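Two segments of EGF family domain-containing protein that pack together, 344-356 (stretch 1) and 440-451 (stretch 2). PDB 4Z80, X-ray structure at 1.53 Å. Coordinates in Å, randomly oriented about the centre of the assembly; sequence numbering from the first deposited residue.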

# COMPACT_ATOMS: atom_id res chain seq x y z
N CYS A 344 1.93 11.11 12.14
CA CYS A 344 2.16 11.30 10.71
C CYS A 344 1.39 12.49 10.18
O CYS A 344 0.40 12.90 10.78
CB CYS A 344 1.75 10.05 9.93
SG CYS A 344 2.50 8.53 10.48
N PRO A 345 1.82 13.05 9.04
CA PRO A 345 1.09 14.19 8.50
C PRO A 345 -0.29 13.82 7.97
O PRO A 345 -0.52 12.69 7.53
CB PRO A 345 1.99 14.68 7.35
CG PRO A 345 3.33 14.08 7.63
CD PRO A 345 3.06 12.78 8.27
N PRO A 346 -1.22 14.77 8.00
CA PRO A 346 -2.55 14.56 7.43
C PRO A 346 -2.52 14.63 5.91
O PRO A 346 -1.50 14.96 5.30
CB PRO A 346 -3.35 15.72 8.03
CG PRO A 346 -2.35 16.81 8.09
CD PRO A 346 -1.06 16.15 8.51
N ARG A 347 -3.65 14.30 5.31
CA ARG A 347 -3.78 14.28 3.86
C ARG A 347 -3.61 15.64 3.22
O ARG A 347 -2.96 15.77 2.18
CB ARG A 347 -5.15 13.70 3.49
CG ARG A 347 -5.42 13.61 2.01
CD ARG A 347 -6.75 12.93 1.76
NE ARG A 347 -7.84 13.83 2.07
CZ ARG A 347 -8.57 14.48 1.17
NH1 ARG A 347 -8.37 14.31 -0.13
NH2 ARG A 347 -9.53 15.30 1.58
N GLU A 348 -4.21 16.66 3.82
CA GLU A 348 -4.28 17.95 3.17
C GLU A 348 -3.06 18.82 3.42
O GLU A 348 -2.51 18.82 4.51
CB GLU A 348 -5.51 18.71 3.66
CG GLU A 348 -6.83 17.94 3.55
CD GLU A 348 -7.16 17.09 4.76
OE1 GLU A 348 -6.32 16.93 5.67
OE2 GLU A 348 -8.31 16.58 4.82
N PRO A 349 -2.65 19.59 2.40
CA PRO A 349 -1.67 20.64 2.68
C PRO A 349 -2.22 21.62 3.70
O PRO A 349 -3.43 21.65 3.92
CB PRO A 349 -1.45 21.31 1.32
CG PRO A 349 -1.92 20.36 0.33
CD PRO A 349 -3.03 19.58 0.98
N LEU A 350 -1.35 22.42 4.30
CA LEU A 350 -1.77 23.37 5.32
C LEU A 350 -1.82 24.77 4.72
O LEU A 350 -0.80 25.34 4.33
CB LEU A 350 -0.82 23.32 6.52
CG LEU A 350 -0.57 21.93 7.12
CD1 LEU A 350 0.51 22.03 8.18
CD2 LEU A 350 -1.86 21.35 7.69
N LYS A 351 -3.02 25.35 4.64
CA LYS A 351 -3.16 26.66 4.03
C LYS A 351 -2.71 27.77 4.98
O LYS A 351 -2.85 27.67 6.20
CB LYS A 351 -4.61 26.91 3.58
CG LYS A 351 -5.62 27.03 4.70
CD LYS A 351 -6.96 27.50 4.14
CE LYS A 351 -8.00 27.65 5.24
NZ LYS A 351 -9.26 28.22 4.71
N ASN A 352 -2.14 28.80 4.37
CA ASN A 352 -1.86 30.06 5.04
C ASN A 352 -0.89 29.95 6.20
O ASN A 352 -0.97 30.71 7.15
CB ASN A 352 -3.18 30.69 5.53
CG ASN A 352 -4.11 31.05 4.39
OD1 ASN A 352 -5.22 30.54 4.29
ND2 ASN A 352 -3.65 31.95 3.51
N VAL A 353 0.06 29.02 6.10
CA VAL A 353 1.11 28.92 7.11
C VAL A 353 2.46 28.61 6.49
O VAL A 353 2.54 28.15 5.34
CB VAL A 353 0.79 27.85 8.18
CG1 VAL A 353 -0.34 28.34 9.11
CG2 VAL A 353 0.43 26.51 7.53
N ARG A 354 3.50 28.91 7.27
CA ARG A 354 4.90 28.70 6.90
C ARG A 354 5.60 27.85 7.96
O ARG A 354 5.44 28.12 9.16
CB ARG A 354 5.63 30.04 6.77
CG ARG A 354 4.97 31.08 5.89
CD ARG A 354 5.35 32.50 6.33
NE ARG A 354 6.78 32.75 6.25
CZ ARG A 354 7.39 33.80 6.80
NH1 ARG A 354 6.69 34.70 7.49
NH2 ARG A 354 8.70 33.95 6.66
N TRP A 355 6.39 26.85 7.57
CA TRP A 355 7.13 26.05 8.55
C TRP A 355 8.14 26.88 9.32
O TRP A 355 8.87 27.68 8.73
CB TRP A 355 7.90 24.90 7.87
CG TRP A 355 7.05 23.94 7.11
CD1 TRP A 355 6.96 23.81 5.75
CD2 TRP A 355 6.17 22.94 7.66
NE1 TRP A 355 6.08 22.81 5.42
CE2 TRP A 355 5.59 22.26 6.57
CE3 TRP A 355 5.83 22.57 8.96
CZ2 TRP A 355 4.66 21.24 6.75
CZ3 TRP A 355 4.92 21.55 9.14
CH2 TRP A 355 4.34 20.90 8.04
N GLY A 356 8.22 26.67 10.63
CA GLY A 356 9.21 27.36 11.45
C GLY A 356 9.73 26.55 12.62
O GLY A 356 9.35 25.39 12.82
N SER A 440 0.41 33.26 7.32
CA SER A 440 0.60 34.21 6.24
C SER A 440 -0.51 34.08 5.21
O SER A 440 -0.95 32.97 4.90
CB SER A 440 1.94 34.01 5.55
OG SER A 440 1.99 34.77 4.35
N PRO A 441 -0.96 35.21 4.66
CA PRO A 441 -2.00 35.08 3.64
C PRO A 441 -1.55 34.40 2.35
O PRO A 441 -2.38 33.82 1.68
CB PRO A 441 -2.41 36.53 3.37
CG PRO A 441 -1.26 37.36 3.83
CD PRO A 441 -0.65 36.61 4.97
N THR A 442 -0.26 34.46 2.02
CA THR A 442 0.17 34.07 0.69
C THR A 442 0.98 32.78 0.65
O THR A 442 1.66 32.51 -0.34
CB THR A 442 1.00 35.20 0.03
OG1 THR A 442 2.11 35.53 0.88
CG2 THR A 442 0.13 36.44 -0.18
N THR A 443 0.86 31.95 1.69
CA THR A 443 1.66 30.74 1.76
C THR A 443 0.84 29.46 1.96
O THR A 443 -0.33 29.49 2.33
CB THR A 443 2.70 30.83 2.88
OG1 THR A 443 2.04 30.83 4.15
CG2 THR A 443 3.52 32.10 2.73
N MET A 444 1.50 28.33 1.72
CA MET A 444 0.93 27.00 1.91
C MET A 444 2.06 26.08 2.27
O MET A 444 3.15 26.19 1.69
CB MET A 444 0.20 26.51 0.66
CG MET A 444 -0.46 25.13 0.80
SD MET A 444 -1.52 24.74 -0.58
CE MET A 444 -2.85 25.93 -0.34
N ALA A 445 1.82 25.17 3.21
CA ALA A 445 2.85 24.25 3.70
C ALA A 445 2.54 22.82 3.28
O ALA A 445 1.42 22.34 3.47
CB ALA A 445 2.98 24.36 5.21
N PHE A 446 3.55 22.15 2.74
CA PHE A 446 3.47 20.76 2.30
C PHE A 446 4.45 19.88 3.06
O PHE A 446 5.51 20.35 3.50
CB PHE A 446 3.80 20.63 0.81
CG PHE A 446 2.82 21.30 -0.12
CD1 PHE A 446 2.95 22.64 -0.43
CD2 PHE A 446 1.80 20.58 -0.72
CE1 PHE A 446 2.06 23.26 -1.30
CE2 PHE A 446 0.91 21.19 -1.60
CZ PHE A 446 1.04 22.54 -1.88
N THR A 447 4.11 18.59 3.21
CA THR A 447 5.10 17.57 3.57
C THR A 447 5.20 16.55 2.44
O THR A 447 4.36 16.49 1.55
CB THR A 447 4.77 16.80 4.88
OG1 THR A 447 3.82 15.75 4.62
CG2 THR A 447 4.29 17.73 5.98
N SER A 448 6.25 15.74 2.50
CA SER A 448 6.47 14.71 1.50
C SER A 448 5.44 13.59 1.52
O SER A 448 5.37 12.79 0.59
CB SER A 448 7.88 14.14 1.67
OG SER A 448 8.09 13.66 2.98
N LEU A 449 4.66 13.52 2.60
CA LEU A 449 3.58 12.54 2.74
C LEU A 449 2.19 13.14 2.48
O LEU A 449 1.18 12.42 2.53
CB LEU A 449 3.63 11.92 4.14
CG LEU A 449 4.81 10.97 4.40
CD1 LEU A 449 5.02 10.78 5.88
CD2 LEU A 449 4.58 9.63 3.73
N SER A 450 2.14 14.44 2.20
CA SER A 450 0.88 15.15 1.93
C SER A 450 0.37 14.93 0.51
O SER A 450 1.16 14.73 -0.42
CB SER A 450 1.04 16.66 2.13
OG SER A 450 1.64 17.00 3.36
N ALA A 451 -0.94 14.99 0.33
CA ALA A 451 -1.49 15.18 -1.01
C ALA A 451 -1.05 16.55 -1.55
O ALA A 451 -0.65 17.43 -0.77
CB ALA A 451 -3.01 15.05 -1.00
O HOH W 1 -0.20 17.34 5.16

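The two stretches meet along a short antiparallel ladder, and Ala445 supplies its hydrogen-bonded pair. Its N donates to Leu350 O and its O accepts from Leu350 N, both at 2.9 Å and both nearly straight, so these two residues form a hydrogen-bonded antiparallel pair. One step along, Lys351 and Met444 face each other as the non-hydrogen-bonded pair, their CA atoms 4.6 Å apart, and Met444 CA approaches Leu350 O at 3.4 Å in a CA-H...O contact.

Ala445 has more of its surface covered than any other residue here, and its small side chain suits a crowded site. Its CB lies 4.2 Å from Leu350 CB on the same face of the sheet, 4.1 Å from Val353 CG2, and over one face of the Trp355 indole, 3.8 Å from the centroid of the five-membered ring. A methyl group offers C-H bonds to the pi cloud and occupies little space among these neighbours. The indole also has a polar edge: Trp355 NE1 makes a weak hydrogen bond of 3.2 Å to Phe446 O, near the ring plane, while its CZ2 lies 3.6 Å from Thr447 CG2.

Pro349 precedes the ladder. Proline has no amide hydrogen to donate, and here the residue contributes its ring: CB sits over one face of Phe446, 4.2 Å from the ring centroid, and also meets Met444 SD at 3.9 Å. The compact, rigid pyrrolidine offers a flat hydrocarbon surface whose C-H bonds suit contact with an aromatic face. Beyond it, Ala451 N donates to Arg347 O at 2.8 Å, extending the backbone contact past the ladder. A water bridges the stretches at this end, donating to Pro346 O (2.7 Å) and Glu348 O (2.8 Å) and accepting from Ser450 OG (2.6 Å). Farther back, Pro345 CD packs against Leu449 CD1 at 3.7 Å, a purely apolar contact.

Asn352 organises the other end, where both stretches turn corners. Its positive phi, 63°, is a conformation asparagine tolerates better than most residues. Asn352 N donates to Thr443 O at 2.8 Å, and Asn352 O accepts from Ser440 N at 2.9 Å. The side-chain amide then adds a donor: Asn352 ND2 bonds to Ser440 O at 3.2 Å, so the residue grips the start and end of the type I turn from Ser440 to Thr443. Just past this corner, Thr443 OG1 donates a weak hydrogen bond to Val353 O at 3.0 Å, using a hydroxyl to join the departing strand to its neighbour.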